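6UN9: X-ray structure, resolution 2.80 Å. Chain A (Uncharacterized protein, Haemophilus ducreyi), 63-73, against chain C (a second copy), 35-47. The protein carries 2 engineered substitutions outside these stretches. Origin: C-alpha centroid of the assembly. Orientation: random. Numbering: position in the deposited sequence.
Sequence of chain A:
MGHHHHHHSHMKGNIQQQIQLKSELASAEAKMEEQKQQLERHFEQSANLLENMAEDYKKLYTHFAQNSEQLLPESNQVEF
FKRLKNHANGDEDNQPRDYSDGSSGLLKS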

# COMPACT_ATOMS: atom_id res chain seq x y z
N HIS A 63 -7.48 -12.73 -3.32
CA HIS A 63 -6.70 -13.96 -3.33
C HIS A 63 -6.66 -14.62 -1.96
O HIS A 63 -6.33 -15.80 -1.86
N PHE A 64 -6.96 -13.87 -0.91
CA PHE A 64 -7.12 -14.45 0.41
C PHE A 64 -8.57 -14.79 0.72
O PHE A 64 -8.83 -15.76 1.45
N ALA A 65 -9.50 -14.02 0.15
CA ALA A 65 -10.91 -14.23 0.44
C ALA A 65 -11.36 -15.62 0.04
O ALA A 65 -12.19 -16.23 0.72
N GLN A 66 -10.82 -16.13 -1.07
CA GLN A 66 -11.17 -17.46 -1.54
C GLN A 66 -10.26 -18.54 -0.94
O GLN A 66 -10.77 -19.48 -0.32
N ASN A 67 -8.93 -18.40 -1.05
CA ASN A 67 -8.03 -19.40 -0.46
C ASN A 67 -8.24 -19.63 1.04
O ASN A 67 -7.65 -20.57 1.59
N SER A 68 -9.04 -18.81 1.72
CA SER A 68 -9.33 -19.15 3.10
C SER A 68 -10.63 -19.95 3.21
O SER A 68 -10.71 -20.90 4.00
N GLU A 69 -11.64 -19.60 2.43
CA GLU A 69 -12.83 -20.42 2.38
C GLU A 69 -12.66 -21.63 1.47
O GLU A 69 -13.59 -22.44 1.37
N GLN A 70 -11.50 -21.79 0.83
CA GLN A 70 -11.29 -22.93 -0.06
C GLN A 70 -10.22 -23.89 0.43
O GLN A 70 -10.03 -24.93 -0.22
N LEU A 71 -9.51 -23.59 1.51
CA LEU A 71 -8.59 -24.55 2.11
C LEU A 71 -9.00 -24.92 3.52
O LEU A 71 -8.35 -25.77 4.14
N LEU A 72 -10.09 -24.32 4.02
CA LEU A 72 -10.58 -24.55 5.38
C LEU A 72 -12.09 -24.74 5.32
O LEU A 72 -12.85 -23.95 5.89
N PRO A 73 -12.56 -25.79 4.66
CA PRO A 73 -13.99 -25.87 4.31
C PRO A 73 -14.90 -25.91 5.53
O PRO A 73 -15.75 -25.03 5.72
N GLN C 35 -1.67 -29.46 10.35
CA GLN C 35 -1.63 -28.54 9.22
C GLN C 35 -2.96 -27.83 9.03
O GLN C 35 -3.00 -26.82 8.31
N LYS C 36 -4.04 -28.32 9.64
CA LYS C 36 -5.28 -27.55 9.64
C LYS C 36 -5.30 -26.52 10.76
O LYS C 36 -5.99 -25.50 10.64
N GLN C 37 -4.59 -26.79 11.86
CA GLN C 37 -4.40 -25.78 12.89
C GLN C 37 -3.62 -24.59 12.36
O GLN C 37 -3.91 -23.43 12.70
N GLN C 38 -2.61 -24.85 11.53
CA GLN C 38 -1.67 -23.83 11.09
C GLN C 38 -2.25 -22.98 9.98
O GLN C 38 -1.96 -21.79 9.88
N LEU C 39 -3.06 -23.59 9.12
CA LEU C 39 -3.76 -22.85 8.10
C LEU C 39 -4.89 -22.02 8.68
O LEU C 39 -5.34 -21.07 8.03
N GLU C 40 -5.37 -22.35 9.88
CA GLU C 40 -6.34 -21.46 10.51
C GLU C 40 -5.63 -20.25 11.11
O GLU C 40 -6.06 -19.11 10.90
N ARG C 41 -4.53 -20.49 11.83
CA ARG C 41 -3.68 -19.42 12.31
C ARG C 41 -3.27 -18.49 11.17
O ARG C 41 -3.50 -17.28 11.23
N HIS C 42 -2.69 -19.06 10.12
CA HIS C 42 -2.10 -18.25 9.06
C HIS C 42 -3.11 -17.30 8.44
O HIS C 42 -2.78 -16.14 8.18
N PHE C 43 -4.35 -17.75 8.22
CA PHE C 43 -5.33 -16.86 7.60
C PHE C 43 -5.99 -15.90 8.59
O PHE C 43 -6.39 -14.80 8.19
N GLU C 44 -6.12 -16.27 9.86
CA GLU C 44 -6.79 -15.35 10.77
C GLU C 44 -5.91 -14.16 11.13
O GLU C 44 -6.44 -13.06 11.38
N GLN C 45 -4.59 -14.33 11.16
CA GLN C 45 -3.69 -13.20 11.33
C GLN C 45 -3.11 -12.71 10.01
O GLN C 45 -2.41 -11.69 10.00
N SER C 46 -3.38 -13.38 8.91
CA SER C 46 -3.25 -12.70 7.63
C SER C 46 -4.38 -11.70 7.44
O SER C 46 -4.24 -10.78 6.62
N ALA C 47 -5.49 -11.87 8.15
CA ALA C 47 -6.61 -10.95 8.00
C ALA C 47 -6.31 -9.62 8.70
O ALA C 47 -6.28 -8.57 8.06

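The two segments run nearly antiparallel, their helix axes 155° apart and 10.6 Å at closest approach, and no hydrogen bond crosses between them; the contact rests largely on apolar packing around Phe C43. This side chain, chi1 m (-77°), points toward chain A and is the most extensively covered residue of the contact. Ser A68 lies over one face of its ring, with CB 3.9 Å from the ring centroid in a CH-pi contact, while the OG, in the t rotamer, is hydrogen-bonded elsewhere in the structure. The ring tip reaches the chain A backbone, CZ of Phe C43 lying 3.1 Å from O of Asn A67.

Phe A64 starts out sideways, but its chi1 of -94°, between wells, brings the ring in. Its face receives the edge of Phe C43 in an offset edge-to-face pair (centroids 5.5 Å apart, planes at 68°), and its CE1 approaches CB of Ser C46 at 3.3 Å. Ser C46, chi1 m, turns its hydroxyl back onto its own helix, where OG donates to O of His C42 (2.6 Å).

Beyond the chain A helix, Leu A72 (m, t) points inward, placing CD2 3.5 Å from CB of Leu C39 and CD1 3.8 Å from CG of Glu C40. Leu C39, chi1 off-rotamer at -148°, also meets Leu A71, its CD2 lying 3.6 Å from CB of that residue.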

# COMPACT_ATOMS: atom_id res chain seq x y z
CB HIS A 63 -5.27 -13.72 -3.79
CG HIS A 63 -4.41 -14.95 -3.72
ND1 HIS A 63 -3.91 -15.44 -2.53
CD2 HIS A 63 -3.96 -15.78 -4.69
CE1 HIS A 63 -3.18 -16.51 -2.77
NE2 HIS A 63 -3.19 -16.73 -4.07
CB PHE A 64 -6.54 -13.48 1.46
CG PHE A 64 -5.12 -13.79 1.79
CD1 PHE A 64 -4.76 -14.20 3.08
CD2 PHE A 64 -4.15 -13.77 0.79
CE1 PHE A 64 -3.45 -14.55 3.34
CE2 PHE A 64 -2.85 -14.10 1.06
CZ PHE A 64 -2.50 -14.51 2.33
CB ALA A 65 -11.75 -13.17 -0.27
CB GLN A 66 -11.17 -17.51 -3.07
CG GLN A 66 -10.01 -16.80 -3.77
CD GLN A 66 -10.44 -16.02 -5.03
OE1 GLN A 66 -11.63 -15.81 -5.27
NE2 GLN A 66 -9.46 -15.59 -5.83
CB ASN A 67 -6.57 -19.06 -0.68
CG ASN A 67 -6.09 -19.43 -2.06
OD1 ASN A 67 -4.93 -19.81 -2.25
ND2 ASN A 67 -6.98 -19.33 -3.04
CB SER A 68 -9.41 -17.89 3.96
OG SER A 68 -9.68 -18.22 5.31
CB GLU A 69 -14.03 -19.58 1.92
CG GLU A 69 -15.23 -19.64 2.87
CD GLU A 69 -16.41 -20.44 2.30
OE1 GLU A 69 -16.19 -21.49 1.65
OE2 GLU A 69 -17.57 -20.01 2.51
CB GLN A 70 -10.92 -22.45 -1.47
CG GLN A 70 -12.10 -21.86 -2.22
CD GLN A 70 -12.07 -22.18 -3.70
OE1 GLN A 70 -11.03 -22.54 -4.26
NE2 GLN A 70 -13.23 -22.07 -4.35
CB LEU A 71 -7.15 -24.02 2.09
CG LEU A 71 -6.33 -24.13 0.79
CD1 LEU A 71 -7.03 -23.47 -0.35
CD2 LEU A 71 -4.93 -23.57 0.92
CB LEU A 72 -10.22 -23.37 6.30
CG LEU A 72 -8.81 -22.81 6.53
CD1 LEU A 72 -8.88 -21.66 7.53
CD2 LEU A 72 -7.84 -23.88 7.02
CB PRO A 73 -14.09 -27.17 3.51
CG PRO A 73 -12.67 -27.60 3.26
CD PRO A 73 -11.85 -27.04 4.35
CB GLN C 35 -1.25 -29.29 7.95
CG GLN C 35 0.17 -29.84 7.92
CD GLN C 35 0.28 -31.07 7.04
OE1 GLN C 35 -0.74 -31.55 6.51
NE2 GLN C 35 1.50 -31.60 6.88
CB LYS C 36 -6.51 -28.45 9.77
CG LYS C 36 -7.81 -27.73 9.42
CD LYS C 36 -9.07 -28.36 10.01
CE LYS C 36 -9.04 -28.39 11.55
NZ LYS C 36 -10.39 -28.73 12.11
CB GLN C 37 -3.67 -26.39 14.09
CG GLN C 37 -4.46 -27.40 14.88
CD GLN C 37 -5.64 -26.80 15.60
OE1 GLN C 37 -6.72 -26.61 15.02
NE2 GLN C 37 -5.46 -26.49 16.89
CB GLN C 38 -0.37 -24.49 10.63
CG GLN C 38 0.28 -25.40 11.67
CD GLN C 38 0.47 -24.71 13.02
OE1 GLN C 38 -0.47 -24.58 13.81
NE2 GLN C 38 1.70 -24.27 13.28
CB LEU C 39 -4.31 -23.84 7.05
CG LEU C 39 -4.39 -23.30 5.63
CD1 LEU C 39 -3.09 -22.55 5.30
CD2 LEU C 39 -4.64 -24.42 4.65
CB GLU C 40 -7.18 -22.20 11.56
CG GLU C 40 -8.19 -23.18 10.95
CD GLU C 40 -9.29 -23.66 11.91
OE1 GLU C 40 -10.09 -22.82 12.39
OE2 GLU C 40 -9.36 -24.89 12.16
CB ARG C 41 -2.44 -20.00 13.00
CG ARG C 41 -1.65 -18.99 13.84
CD ARG C 41 -0.33 -19.56 14.36
NE ARG C 41 0.30 -18.69 15.36
CZ ARG C 41 1.23 -17.76 15.10
NH1 ARG C 41 1.67 -17.57 13.86
NH2 ARG C 41 1.74 -17.02 16.09
CB HIS C 42 -1.47 -19.17 8.02
CG HIS C 42 -1.25 -18.55 6.67
ND1 HIS C 42 0.01 -18.22 6.20
CD2 HIS C 42 -2.11 -18.24 5.68
CE1 HIS C 42 -0.09 -17.72 4.99
NE2 HIS C 42 -1.37 -17.72 4.64
CB PHE C 43 -6.43 -17.66 6.90
CG PHE C 43 -6.02 -18.22 5.58
CD1 PHE C 43 -5.86 -17.40 4.48
CD2 PHE C 43 -5.81 -19.58 5.43
CE1 PHE C 43 -5.48 -17.92 3.25
CE2 PHE C 43 -5.44 -20.11 4.21
CZ PHE C 43 -5.27 -19.27 3.12
CB GLU C 44 -7.26 -16.08 12.04
CG GLU C 44 -6.14 -16.55 12.98
CD GLU C 44 -6.65 -16.89 14.37
OE1 GLU C 44 -5.81 -17.04 15.29
OE2 GLU C 44 -7.88 -16.99 14.54
CB GLN C 45 -2.58 -13.52 12.33
CG GLN C 45 -1.73 -14.72 12.02
CD GLN C 45 -0.52 -14.80 12.93
OE1 GLN C 45 -0.42 -15.70 13.77
NE2 GLN C 45 0.41 -13.86 12.77
CB SER C 46 -3.25 -13.70 6.48
OG SER C 46 -2.03 -14.42 6.43
CB ALA C 47 -7.89 -11.56 8.56